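Local coordinates for putative curved DNA-binding protein (Chaetomium thermophilum var. thermophilum DSM 1495, PDB 4IPA) that probably takes part in ribosome biogenesis as an Arx1 protein, built on the fold of the methionine aminopeptidases, and may bind DNA, at residues A[48-54]-A[106-112]; A[84-90]-A[114-120]; A[152-156]-A[206-210]; A[161-165]-A[356-360]; A[171-175]-A[387-391]. All blocks are in the same frame, centred on the assembly; numbering follows the deposited sequence.

Along the chain, interactions 1 and 2 come first, with alternating segments; interactions 3, 4 and 5 follow and interleave with one another. The first two lie about 11 Å apart between centres and touch where I53 and I110 pack on V87 and P89, joining the start of helix 53-69 to the sheet that holds strands 79-88 and 115-124. Interactions 3 and 4 share helix 148-167, their centres about 19 Å apart, while P115 reaches F154 to connect interactions 2 and 3. Interactions 4 and 5, about 12 Å apart between centres, meet through L389. Interactions 1 and 5, about 43 Å apart between centres, lie on opposite sides of the chain's centre, so the contacts span both halves of a methionine aminopeptidase-like fold.

Interaction 1: A[48-54]-A[106-112]; sequences VPGAKII and AATEIQP
A106 starts the contact against I54, in a place where a loop runs beside the N-terminus of helix 53-69 and makes a single beta bridge, K52 with E109, just before the helix begins. The CB of A106 packs on I54 CD1, and its carbonyl oxygen lies 3.3 Å from I54 CG2. That oxygen also takes a weak bond from water 1, which accepts from I54 N. K52 holds the N-cap position, and the loop supplies an acceptor to the helix start while reaching I54 N only through the water: T108 O takes the N-H of I53 at 3.0 Å and also accepts from water 1. The T108 methyl CG2 lies alongside the I53 chain, 3.8 Å from CD1, while its OG1 turns back to E105 O.

E109 CA makes a CA-H...O contact with A51 O, and its side chain runs past the G50 carbonyl. Next comes I110, whose CB is directed toward segment 48-54. Its N gives a 2.8 Å bond to A51 O, and its own O receives G50 N at 3.0 Å. These two bonds hold the type II turn from V48 to A51 against the loop. The I110 side chain, with CG1 anti to the carbonyl carbon (chi1 -55°), crosses I53 at about a right angle and sets CD1 3.9 Å from I53 CG1. At the far end the two proline rings meet obliquely, P112 CB lying 3.8 Å from P49 CG.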
# COMPACT_ATOMS: atom_id res chain seq x y z
N VAL A 48 -19.25 5.26 -3.71
CA VAL A 48 -20.58 4.68 -3.69
C VAL A 48 -20.90 4.04 -5.05
O VAL A 48 -20.31 4.40 -6.07
CB VAL A 48 -21.64 5.75 -3.33
CG1 VAL A 48 -21.27 6.47 -2.03
CG2 VAL A 48 -21.78 6.76 -4.46
N PRO A 49 -21.82 3.07 -5.06
CA PRO A 49 -22.20 2.44 -6.33
C PRO A 49 -22.61 3.49 -7.36
O PRO A 49 -23.35 4.42 -7.00
CB PRO A 49 -23.39 1.58 -5.94
CG PRO A 49 -23.10 1.22 -4.51
CD PRO A 49 -22.54 2.48 -3.92
N GLY A 50 -22.12 3.37 -8.59
CA GLY A 50 -22.47 4.30 -9.65
C GLY A 50 -21.45 5.41 -9.87
O GLY A 50 -21.42 6.03 -10.94
N ALA A 51 -20.60 5.67 -8.87
CA ALA A 51 -19.57 6.70 -9.02
C ALA A 51 -18.54 6.26 -10.05
O ALA A 51 -18.17 5.10 -10.11
CB ALA A 51 -18.89 7.02 -7.68
N LYS A 52 -18.10 7.22 -10.85
CA LYS A 52 -17.06 6.99 -11.84
C LYS A 52 -15.69 7.05 -11.18
O LYS A 52 -15.33 8.05 -10.56
CB LYS A 52 -17.15 8.06 -12.93
CG LYS A 52 -18.51 8.14 -13.59
CD LYS A 52 -18.68 9.44 -14.37
CE LYS A 52 -17.68 9.54 -15.51
NZ LYS A 52 -17.79 10.86 -16.21
N ILE A 53 -14.91 5.98 -11.35
CA ILE A 53 -13.57 5.92 -10.79
C ILE A 53 -12.71 7.14 -11.13
O ILE A 53 -11.99 7.65 -10.26
CB ILE A 53 -12.85 4.61 -11.19
CG1 ILE A 53 -13.53 3.43 -10.50
CG2 ILE A 53 -11.39 4.64 -10.77
CD1 ILE A 53 -12.91 2.08 -10.83
N ILE A 54 -12.75 7.61 -12.38
CA ILE A 54 -11.89 8.71 -12.77
C ILE A 54 -12.22 10.00 -12.01
O ILE A 54 -11.34 10.81 -11.74
CB ILE A 54 -11.86 8.99 -14.30
CG1 ILE A 54 -10.68 9.90 -14.65
CG2 ILE A 54 -13.14 9.66 -14.77
CD1 ILE A 54 -9.80 9.35 -15.71
N ALA A 106 -12.34 5.36 -18.46
CA ALA A 106 -12.73 6.53 -17.68
C ALA A 106 -14.23 6.55 -17.35
O ALA A 106 -14.68 7.41 -16.60
CB ALA A 106 -12.33 7.83 -18.39
N ALA A 107 -14.98 5.60 -17.90
CA ALA A 107 -16.42 5.51 -17.62
C ALA A 107 -16.72 4.37 -16.64
O ALA A 107 -17.87 4.17 -16.25
CB ALA A 107 -17.22 5.32 -18.91
N THR A 108 -15.69 3.62 -16.27
CA THR A 108 -15.82 2.57 -15.26
C THR A 108 -16.45 3.13 -13.97
O THR A 108 -16.02 4.17 -13.45
CB THR A 108 -14.45 1.97 -14.90
OG1 THR A 108 -13.78 1.57 -16.09
CG2 THR A 108 -14.62 0.78 -13.96
N GLU A 109 -17.44 2.42 -13.44
CA GLU A 109 -18.12 2.86 -12.22
C GLU A 109 -17.98 1.83 -11.10
O GLU A 109 -17.86 0.62 -11.35
CB GLU A 109 -19.61 3.12 -12.49
CG GLU A 109 -19.89 4.02 -13.68
CD GLU A 109 -21.37 4.39 -13.82
OE1 GLU A 109 -22.25 3.57 -13.48
OE2 GLU A 109 -21.64 5.53 -14.27
N ILE A 110 -18.01 2.33 -9.87
CA ILE A 110 -18.03 1.49 -8.68
C ILE A 110 -19.24 0.55 -8.75
O ILE A 110 -20.37 0.99 -8.93
CB ILE A 110 -18.15 2.35 -7.39
CG1 ILE A 110 -17.03 3.39 -7.33
CG2 ILE A 110 -18.14 1.46 -6.14
CD1 ILE A 110 -15.63 2.77 -7.32
N GLN A 111 -18.98 -0.74 -8.59
CA GLN A 111 -20.03 -1.75 -8.55
C GLN A 111 -20.40 -2.07 -7.09
O GLN A 111 -19.53 -2.26 -6.25
CB GLN A 111 -19.55 -3.03 -9.23
CG GLN A 111 -19.05 -2.81 -10.64
CD GLN A 111 -20.13 -2.25 -11.53
OE1 GLN A 111 -21.15 -2.90 -11.76
NE2 GLN A 111 -19.93 -1.04 -12.04
N PRO A 112 -21.70 -2.15 -6.81
CA PRO A 112 -22.18 -2.39 -5.43
C PRO A 112 -21.66 -3.71 -4.82
O PRO A 112 -21.57 -4.74 -5.50
CB PRO A 112 -23.70 -2.42 -5.58
CG PRO A 112 -23.95 -2.72 -7.06
CD PRO A 112 -22.80 -2.08 -7.79
O HOH W 1 -14.04 6.08 -14.16

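Interaction 2: A[84-90]-A[114-120]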
# COMPACT_ATOMS: atom_id res chain seq x y z
N PRO A 84 -0.39 8.57 -5.98
CA PRO A 84 -1.63 9.09 -6.57
C PRO A 84 -2.85 8.43 -5.93
O PRO A 84 -2.74 7.31 -5.43
CB PRO A 84 -1.52 8.65 -8.03
CG PRO A 84 -0.67 7.44 -7.99
CD PRO A 84 0.37 7.75 -6.95
N THR A 85 -3.98 9.13 -5.93
CA THR A 85 -5.23 8.54 -5.50
C THR A 85 -5.60 7.42 -6.46
O THR A 85 -5.68 7.62 -7.67
CB THR A 85 -6.38 9.56 -5.54
OG1 THR A 85 -6.10 10.64 -4.64
CG2 THR A 85 -7.68 8.89 -5.13
N THR A 86 -5.80 6.22 -5.95
CA THR A 86 -6.18 5.13 -6.83
C THR A 86 -7.38 4.41 -6.24
O THR A 86 -7.54 4.34 -5.02
CB THR A 86 -5.04 4.12 -7.05
OG1 THR A 86 -4.64 3.59 -5.78
CG2 THR A 86 -3.86 4.79 -7.75
N VAL A 87 -8.21 3.86 -7.11
CA VAL A 87 -9.46 3.24 -6.68
C VAL A 87 -9.63 1.99 -7.51
O VAL A 87 -9.93 2.07 -8.70
CB VAL A 87 -10.63 4.22 -6.87
CG1 VAL A 87 -11.97 3.55 -6.60
CG2 VAL A 87 -10.43 5.44 -5.95
N SER A 88 -9.42 0.83 -6.89
CA SER A 88 -9.29 -0.41 -7.63
C SER A 88 -10.44 -1.38 -7.37
O SER A 88 -10.69 -1.76 -6.22
CB SER A 88 -7.95 -1.09 -7.30
OG SER A 88 -6.89 -0.17 -7.45
N PRO A 89 -11.15 -1.77 -8.45
CA PRO A 89 -12.25 -2.73 -8.33
C PRO A 89 -11.80 -4.12 -7.83
O PRO A 89 -10.62 -4.35 -7.56
CB PRO A 89 -12.81 -2.83 -9.75
CG PRO A 89 -12.40 -1.53 -10.42
CD PRO A 89 -11.04 -1.21 -9.80
N ALA A 90 -12.78 -5.03 -7.77
CA ALA A 90 -12.69 -6.31 -7.07
C ALA A 90 -11.45 -7.15 -7.35
O ALA A 90 -10.75 -7.55 -6.40
CB ALA A 90 -13.96 -7.13 -7.33
N GLU A 114 -18.75 -4.59 -4.08
CA GLU A 114 -17.39 -5.01 -4.42
C GLU A 114 -16.38 -4.48 -3.43
O GLU A 114 -16.56 -3.41 -2.86
CB GLU A 114 -17.02 -4.54 -5.82
CG GLU A 114 -17.52 -5.44 -6.91
CD GLU A 114 -16.86 -5.14 -8.24
OE1 GLU A 114 -17.25 -5.78 -9.25
OE2 GLU A 114 -15.94 -4.26 -8.28
N PRO A 115 -15.30 -5.24 -3.21
CA PRO A 115 -14.18 -4.77 -2.38
C PRO A 115 -13.28 -3.82 -3.18
O PRO A 115 -12.64 -4.23 -4.13
CB PRO A 115 -13.46 -6.06 -1.99
CG PRO A 115 -13.78 -7.01 -3.09
CD PRO A 115 -15.14 -6.64 -3.62
N ILE A 116 -13.27 -2.55 -2.78
CA ILE A 116 -12.56 -1.49 -3.47
C ILE A 116 -11.31 -1.13 -2.68
O ILE A 116 -11.40 -0.84 -1.48
CB ILE A 116 -13.45 -0.20 -3.58
CG1 ILE A 116 -14.79 -0.51 -4.26
CG2 ILE A 116 -12.70 0.91 -4.31
CD1 ILE A 116 -14.64 -1.20 -5.60
N LYS A 117 -10.16 -1.15 -3.34
CA LYS A 117 -8.90 -0.78 -2.71
C LYS A 117 -8.63 0.68 -2.97
O LYS A 117 -8.58 1.12 -4.11
CB LYS A 117 -7.72 -1.61 -3.25
CG LYS A 117 -7.63 -2.99 -2.66
CD LYS A 117 -8.83 -3.82 -3.06
CE LYS A 117 -8.81 -4.12 -4.56
NZ LYS A 117 -9.94 -5.04 -4.93
N ILE A 118 -8.47 1.43 -1.90
CA ILE A 118 -8.15 2.83 -2.01
C ILE A 118 -6.76 3.04 -1.43
O ILE A 118 -6.51 2.84 -0.24
CB ILE A 118 -9.19 3.68 -1.29
CG1 ILE A 118 -10.58 3.35 -1.84
CG2 ILE A 118 -8.88 5.17 -1.48
CD1 ILE A 118 -11.63 3.14 -0.79
N GLN A 119 -5.83 3.38 -2.30
CA GLN A 119 -4.44 3.56 -1.93
C GLN A 119 -3.98 4.92 -2.42
O GLN A 119 -4.16 5.27 -3.59
CB GLN A 119 -3.57 2.45 -2.51
CG GLN A 119 -2.07 2.61 -2.31
CD GLN A 119 -1.32 1.30 -2.59
OE1 GLN A 119 -0.15 1.29 -2.96
NE2 GLN A 119 -2.03 0.18 -2.40
N LEU A 120 -3.41 5.69 -1.51
CA LEU A 120 -2.96 7.03 -1.83
C LEU A 120 -1.96 7.43 -0.78
O LEU A 120 -1.75 6.70 0.18
CB LEU A 120 -4.14 7.99 -1.84
CG LEU A 120 -4.99 8.08 -0.58
CD1 LEU A 120 -4.42 9.10 0.39
CD2 LEU A 120 -6.44 8.44 -0.94
O HOH W 2 -6.16 1.26 -5.17
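A90 N comes in over the carboxylate of E114, bonding to OE2 at 3.3 Å from above its plane, and A90 CB rests against E114 CD at 3.6 Å. The peptide carbonyls of P89, A90 and P115 are likewise approached from above their planes, all by K117 NZ.

The two segments form an antiparallel ladder between strands 79-88 and 115-124. T86 with Q119 and S88 with K117 are hydrogen-bonded pairs, although the return bond from Q119 N to T86 O is weak; V87 with I118 is a non-hydrogen-bonded pair. Q119 O is gripped twice by T86, through its N and, at 2.8 Å, through OG1. OG1 gets there by sitting between the backbone N and the carbonyl carbon (chi1 58°), and water 2 ties it to S88 OG and K117 O. The S88 hydroxyl also bonds to Y96 N. On the face opposite T86, S88 and K117, V87 CG1 packs 3.6 Å from I116 CG2; V87 also touches helix 53-69.

K117 bends at chi2 and chi3 so that NZ lies 2.8 Å from P89 O and 3.0 Å from A90 O, with P115 O at 2.9 Å and V342 O completing the cluster. A buried lysine among four carbonyl oxygens would probably keep its charge, and its bonds tie the start of strand 115-124 to the residues just after strand 79-88.

Interaction 3: A[152-156]-A[206-210]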
# COMPACT_ATOMS: atom_id res chain seq x y z
N ASP A 152 -14.80 -13.81 4.87
CA ASP A 152 -13.57 -14.58 5.00
C ASP A 152 -12.37 -13.85 4.39
O ASP A 152 -11.28 -13.83 4.97
CB ASP A 152 -13.70 -15.95 4.33
CG ASP A 152 -14.69 -16.87 5.05
OD1 ASP A 152 -14.88 -16.69 6.28
OD2 ASP A 152 -15.25 -17.77 4.39
N LEU A 153 -12.57 -13.28 3.20
CA LEU A 153 -11.55 -12.54 2.48
C LEU A 153 -11.01 -11.38 3.32
O LEU A 153 -9.80 -11.21 3.46
CB LEU A 153 -12.13 -12.01 1.16
CG LEU A 153 -11.20 -11.09 0.36
CD1 LEU A 153 -9.95 -11.86 -0.07
CD2 LEU A 153 -11.89 -10.47 -0.87
N PHE A 154 -11.93 -10.59 3.88
CA PHE A 154 -11.56 -9.47 4.73
C PHE A 154 -10.82 -9.89 6.00
O PHE A 154 -9.82 -9.28 6.36
CB PHE A 154 -12.81 -8.67 5.12
CG PHE A 154 -13.22 -7.65 4.10
CD1 PHE A 154 -13.90 -8.03 2.95
CD2 PHE A 154 -12.92 -6.31 4.28
CE1 PHE A 154 -14.28 -7.09 2.01
CE2 PHE A 154 -13.30 -5.36 3.34
CZ PHE A 154 -13.98 -5.76 2.20
N LEU A 155 -11.33 -10.90 6.69
CA LEU A 155 -10.70 -11.36 7.93
C LEU A 155 -9.31 -11.95 7.70
O LEU A 155 -8.41 -11.76 8.52
CB LEU A 155 -11.59 -12.36 8.65
CG LEU A 155 -12.80 -11.72 9.33
CD1 LEU A 155 -13.76 -12.78 9.81
CD2 LEU A 155 -12.35 -10.82 10.46
N ALA A 156 -9.13 -12.67 6.59
CA ALA A 156 -7.82 -13.19 6.24
C ALA A 156 -6.84 -12.03 6.10
O ALA A 156 -5.71 -12.08 6.58
CB ALA A 156 -7.88 -13.98 4.95
N ALA A 206 -6.79 -20.40 6.94
CA ALA A 206 -7.82 -20.62 7.96
C ALA A 206 -9.15 -20.05 7.47
O ALA A 206 -10.22 -20.37 7.99
CB ALA A 206 -7.42 -19.99 9.29
N TYR A 207 -9.07 -19.20 6.46
CA TYR A 207 -10.26 -18.59 5.92
C TYR A 207 -10.47 -19.05 4.48
O TYR A 207 -11.26 -18.45 3.74
CB TYR A 207 -10.15 -17.07 6.01
CG TYR A 207 -10.27 -16.53 7.43
CD1 TYR A 207 -11.51 -16.41 8.05
CD2 TYR A 207 -9.14 -16.13 8.15
CE1 TYR A 207 -11.62 -15.91 9.33
CE2 TYR A 207 -9.24 -15.64 9.44
CZ TYR A 207 -10.48 -15.54 10.03
OH TYR A 207 -10.60 -15.05 11.31
N ASP A 208 -9.77 -20.11 4.10
CA ASP A 208 -9.81 -20.60 2.72
C ASP A 208 -9.50 -19.50 1.69
O ASP A 208 -10.03 -19.50 0.57
CB ASP A 208 -11.15 -21.30 2.41
CG ASP A 208 -11.34 -22.58 3.23
OD1 ASP A 208 -10.35 -23.11 3.76
OD2 ASP A 208 -12.48 -23.05 3.34
N CYS A 209 -8.64 -18.56 2.07
CA CYS A 209 -8.15 -17.58 1.11
C CYS A 209 -6.67 -17.80 0.84
O CYS A 209 -6.04 -18.62 1.50
CB CYS A 209 -8.38 -16.18 1.64
SG CYS A 209 -10.11 -15.78 1.69
N ASN A 210 -6.13 -17.07 -0.13
CA ASN A 210 -4.70 -17.17 -0.40
C ASN A 210 -4.01 -15.81 -0.36
O ASN A 210 -4.60 -14.78 -0.73
CB ASN A 210 -4.46 -17.85 -1.74
CG ASN A 210 -4.73 -19.34 -1.69
OD1 ASN A 210 -3.98 -20.07 -1.07
ND2 ASN A 210 -5.79 -19.79 -2.36
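Y207 reaches from the loop after helix 193-205 onto the flank of helix 148-167, and its side chain can be followed outward. CB lies 3.6 Å from D152 O and 4.0 Å from A156 CB, so it enters between two residues one helical turn apart. CG remains close to D152 O. From there the ring's two edges part: CD1 has D152 OD1 in the ring plane, 3.8 Å off, and CD2 meets A156 CA at 3.7 Å. One face of the ring then lies over L155, whose CB makes a CH-pi contact 3.9 Å from the centroid and 24° off the normal; CE1 and CZ are the ring atoms nearest that CB. The tip, OH, comes to 3.9 Å from the same CB. D152 OD1 has its stronger partner in T372 OG1, and OD2 pairs with R149, which also bonds Y207 O.

Two residues on, C209 also points at the helix. Its SG comes 3.6 Å from L153 CA, and its CB touches A156 CB. D208, with positive phi, is the C-prime residue of the Schellman motif that ends helix 193-205, so the chain turns sharply between the two contact residues.

The contact thus seats this helix end and the start of strand 210-220 on helix 148-167, whose A156 also rests on C257 of strand 250-258 and whose F154 touches T134 and V136 of strand 127-136.

Interaction 4: A[161-165]-A[356-360]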
# COMPACT_ATOMS: atom_id res chain seq x y z
N ASN A 161 -2.39 -9.07 8.29
CA ASN A 161 -1.76 -7.80 8.62
C ASN A 161 -1.29 -7.74 10.08
O ASN A 161 -0.16 -7.32 10.37
CB ASN A 161 -2.69 -6.63 8.29
CG ASN A 161 -1.99 -5.29 8.36
OD1 ASN A 161 -0.89 -5.13 7.83
ND2 ASN A 161 -2.62 -4.32 9.03
N GLU A 162 -2.16 -8.17 10.99
CA GLU A 162 -1.82 -8.22 12.41
C GLU A 162 -0.65 -9.15 12.69
O GLU A 162 0.21 -8.85 13.52
CB GLU A 162 -3.04 -8.66 13.25
CG GLU A 162 -4.19 -7.66 13.23
CD GLU A 162 -3.79 -6.30 13.79
OE1 GLU A 162 -3.25 -6.25 14.91
OE2 GLU A 162 -4.01 -5.27 13.10
N VAL A 163 -0.61 -10.29 12.01
CA VAL A 163 0.50 -11.22 12.15
C VAL A 163 1.79 -10.64 11.56
O VAL A 163 2.82 -10.63 12.23
CB VAL A 163 0.19 -12.60 11.52
CG1 VAL A 163 1.44 -13.50 11.56
CG2 VAL A 163 -0.97 -13.24 12.26
N LEU A 164 1.74 -10.16 10.33
CA LEU A 164 2.92 -9.54 9.69
C LEU A 164 3.55 -8.44 10.55
O LEU A 164 4.76 -8.43 10.78
CB LEU A 164 2.56 -8.97 8.31
CG LEU A 164 3.71 -8.26 7.59
CD1 LEU A 164 4.96 -9.14 7.62
CD2 LEU A 164 3.33 -7.88 6.14
N LEU A 165 2.73 -7.52 11.04
CA LEU A 165 3.23 -6.43 11.88
C LEU A 165 4.01 -6.95 13.11
O LEU A 165 5.05 -6.39 13.47
CB LEU A 165 2.09 -5.50 12.29
CG LEU A 165 1.47 -4.65 11.17
CD1 LEU A 165 0.26 -3.82 11.66
CD2 LEU A 165 2.52 -3.74 10.52
N ILE A 356 6.51 -0.98 17.47
CA ILE A 356 5.99 -0.55 16.19
C ILE A 356 4.79 0.36 16.35
O ILE A 356 3.80 -0.02 16.99
CB ILE A 356 5.61 -1.77 15.31
CG1 ILE A 356 6.90 -2.40 14.75
CG2 ILE A 356 4.66 -1.35 14.18
CD1 ILE A 356 6.67 -3.52 13.79
N THR A 357 4.91 1.55 15.76
CA THR A 357 3.84 2.54 15.71
C THR A 357 3.29 2.70 14.29
O THR A 357 4.06 2.82 13.32
CB THR A 357 4.37 3.93 16.13
OG1 THR A 357 5.02 3.83 17.40
CG2 THR A 357 3.22 4.94 16.25
N ARG A 358 1.97 2.71 14.16
CA ARG A 358 1.34 2.93 12.86
C ARG A 358 1.24 4.43 12.61
O ARG A 358 0.31 5.08 13.07
CB ARG A 358 -0.06 2.30 12.80
CG ARG A 358 -0.11 0.84 13.25
CD ARG A 358 -1.52 0.21 13.06
NE ARG A 358 -1.72 -0.89 14.02
CZ ARG A 358 -2.22 -2.09 13.73
NH1 ARG A 358 -2.60 -2.38 12.49
NH2 ARG A 358 -2.37 -3.00 14.69
N ILE A 359 2.21 4.99 11.90
CA ILE A 359 2.20 6.42 11.63
C ILE A 359 0.97 6.77 10.81
O ILE A 359 0.26 7.74 11.09
CB ILE A 359 3.43 6.84 10.82
CG1 ILE A 359 4.70 6.21 11.40
CG2 ILE A 359 3.54 8.35 10.74
CD1 ILE A 359 5.93 6.43 10.51
N GLY A 360 0.73 5.97 9.78
CA GLY A 360 -0.32 6.23 8.81
C GLY A 360 -0.84 4.94 8.21
O GLY A 360 -0.08 4.10 7.70
O HOH W 3 -2.85 -1.15 10.12
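R358 reaches E162 on an outstretched arm: CG is set beside the backbone N, opposite the carbonyl carbon (chi1 -50°), and the chain runs extended from there to NE. E162 answers with a bend at chi2 (-60°) that turns its carboxylate out from the helix to meet the guanidinium, and the two chains cross at about a right angle. The flat groups end nearly coplanar, 20° apart. NH1 and NH2 both go to one oxygen, E162 OE2, at 3.3 and 3.2 Å, NH2 on its syn lone pair; the bond from NH2 to OE1 is weak. OE1 has a stronger partner in R166, so the carboxylate is shared by two arginines, which would probably favour its ionised form.

One face of the guanidinium is covered by L165, whose CD1 stands 3.3 Å from NH1. The edge is taken by E162 and by water 3, which accepts from R358 NH1 at 2.7 Å and bonds weakly to N161 ND2. Here helix 148-167 packs over a five-stranded antiparallel sheet, touching strands 250-258 and 342-352, with strand 355-360 outermost; helix and sheet form part of the pita-bread fold of the M24 family. Just past R358 the strand bulges: I359 and G360 together face T348 in a classic beta bulge.

One turn further along the helix, the L165 carbonyl oxygen meets I356 CD1 at 3.3 Å. L165 and I356 both also touch I349 of strand 342-352 and L389.

Interaction 5: A[171-175]-A[387-391]; sequences PGLLA and QPLSK
L174 and S390 have the nearest CA atoms across the two segments, 6.9 Å apart, and neither segment forms regular structure. G172 to A175 makes a type I turn, closed by A175 N to G172 O at 3.2 Å, with G172 at positive phi. Segment 387-391 runs past as an irregular tail, extended except at L389, and no hydrogen bond crosses between the two.

L174 carries the contact from the turn. A chi1 of -48° swings CG away from the carbonyl carbon and aims the two methyls at different parts of the tail: CD1 meets the L389 carbonyl oxygen at 3.5 Å, and CD2 touches K391 CG at 3.6 Å, the two chains crossing at an angle. P388 CG packs 4.2 Å from L174 CB. The K391 chain then runs extended over the turn, with CE 3.7 Å from L173 O, and its NZ donates to water 4 at 3.0 Å; that water's link on to L173 O is weak.

None of the touching residues is buried, so this is a surface contact, close to the end of the modelled chain. It lies between the loop joining helices 148-167 and 179-186 and the tail leaving helix 379-386, which at L389 pairs with I356 of strand 355-360 and rests on R166 of helix 148-167.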
# COMPACT_ATOMS: atom_id res chain seq x y z
N PRO A 171 13.53 -9.04 17.36
CA PRO A 171 13.46 -10.03 18.44
C PRO A 171 13.83 -9.43 19.80
O PRO A 171 14.85 -8.77 19.93
CB PRO A 171 14.51 -11.07 18.01
CG PRO A 171 14.51 -10.98 16.52
CD PRO A 171 14.34 -9.51 16.23
N GLY A 172 12.97 -9.64 20.78
CA GLY A 172 13.27 -9.27 22.15
C GLY A 172 12.97 -7.84 22.56
O GLY A 172 13.00 -7.51 23.75
N LEU A 173 12.69 -6.98 21.58
CA LEU A 173 12.43 -5.57 21.86
C LEU A 173 11.34 -5.37 22.92
O LEU A 173 11.42 -4.48 23.75
CB LEU A 173 12.05 -4.84 20.56
CG LEU A 173 11.97 -3.32 20.66
CD1 LEU A 173 13.37 -2.72 20.93
CD2 LEU A 173 11.34 -2.71 19.39
N LEU A 174 10.32 -6.22 22.89
CA LEU A 174 9.21 -6.05 23.81
C LEU A 174 9.05 -7.23 24.79
O LEU A 174 8.05 -7.33 25.49
CB LEU A 174 7.90 -5.81 23.04
CG LEU A 174 7.94 -4.75 21.92
CD1 LEU A 174 6.74 -4.90 20.94
CD2 LEU A 174 8.03 -3.30 22.46
N ALA A 175 10.05 -8.11 24.82
CA ALA A 175 10.02 -9.27 25.72
C ALA A 175 9.82 -8.83 27.17
O ALA A 175 10.37 -7.82 27.61
CB ALA A 175 11.29 -10.09 25.60
N GLN A 387 1.09 -11.42 21.13
CA GLN A 387 2.25 -10.54 21.30
C GLN A 387 1.86 -9.09 21.04
O GLN A 387 1.02 -8.81 20.18
CB GLN A 387 3.36 -10.95 20.34
CG GLN A 387 3.80 -12.39 20.45
CD GLN A 387 4.72 -12.79 19.32
OE1 GLN A 387 4.98 -13.98 19.10
NE2 GLN A 387 5.22 -11.79 18.59
N PRO A 388 2.45 -8.16 21.79
CA PRO A 388 2.13 -6.75 21.62
C PRO A 388 2.85 -6.18 20.41
O PRO A 388 3.83 -6.77 19.94
CB PRO A 388 2.66 -6.12 22.90
CG PRO A 388 3.83 -6.98 23.27
CD PRO A 388 3.48 -8.38 22.83
N LEU A 389 2.36 -5.06 19.89
CA LEU A 389 3.01 -4.39 18.77
C LEU A 389 3.97 -3.33 19.28
O LEU A 389 4.96 -2.97 18.62
CB LEU A 389 1.95 -3.75 17.87
CG LEU A 389 1.70 -4.46 16.54
CD1 LEU A 389 0.62 -3.73 15.76
CD2 LEU A 389 3.00 -4.56 15.72
N SER A 390 3.70 -2.83 20.48
CA SER A 390 4.52 -1.79 21.08
C SER A 390 4.32 -1.79 22.59
O SER A 390 3.49 -2.53 23.09
CB SER A 390 4.07 -0.43 20.54
OG SER A 390 2.81 -0.09 21.10
N LYS A 391 5.09 -0.96 23.29
CA LYS A 391 4.86 -0.67 24.70
C LYS A 391 4.05 0.60 24.79
O LYS A 391 4.52 1.67 24.41
CB LYS A 391 6.18 -0.43 25.44
CG LYS A 391 7.19 -1.56 25.46
CD LYS A 391 8.48 -1.06 26.15
CE LYS A 391 9.73 -1.85 25.75
NZ LYS A 391 11.00 -1.06 25.96
O HOH W 4 13.21 -1.54 24.02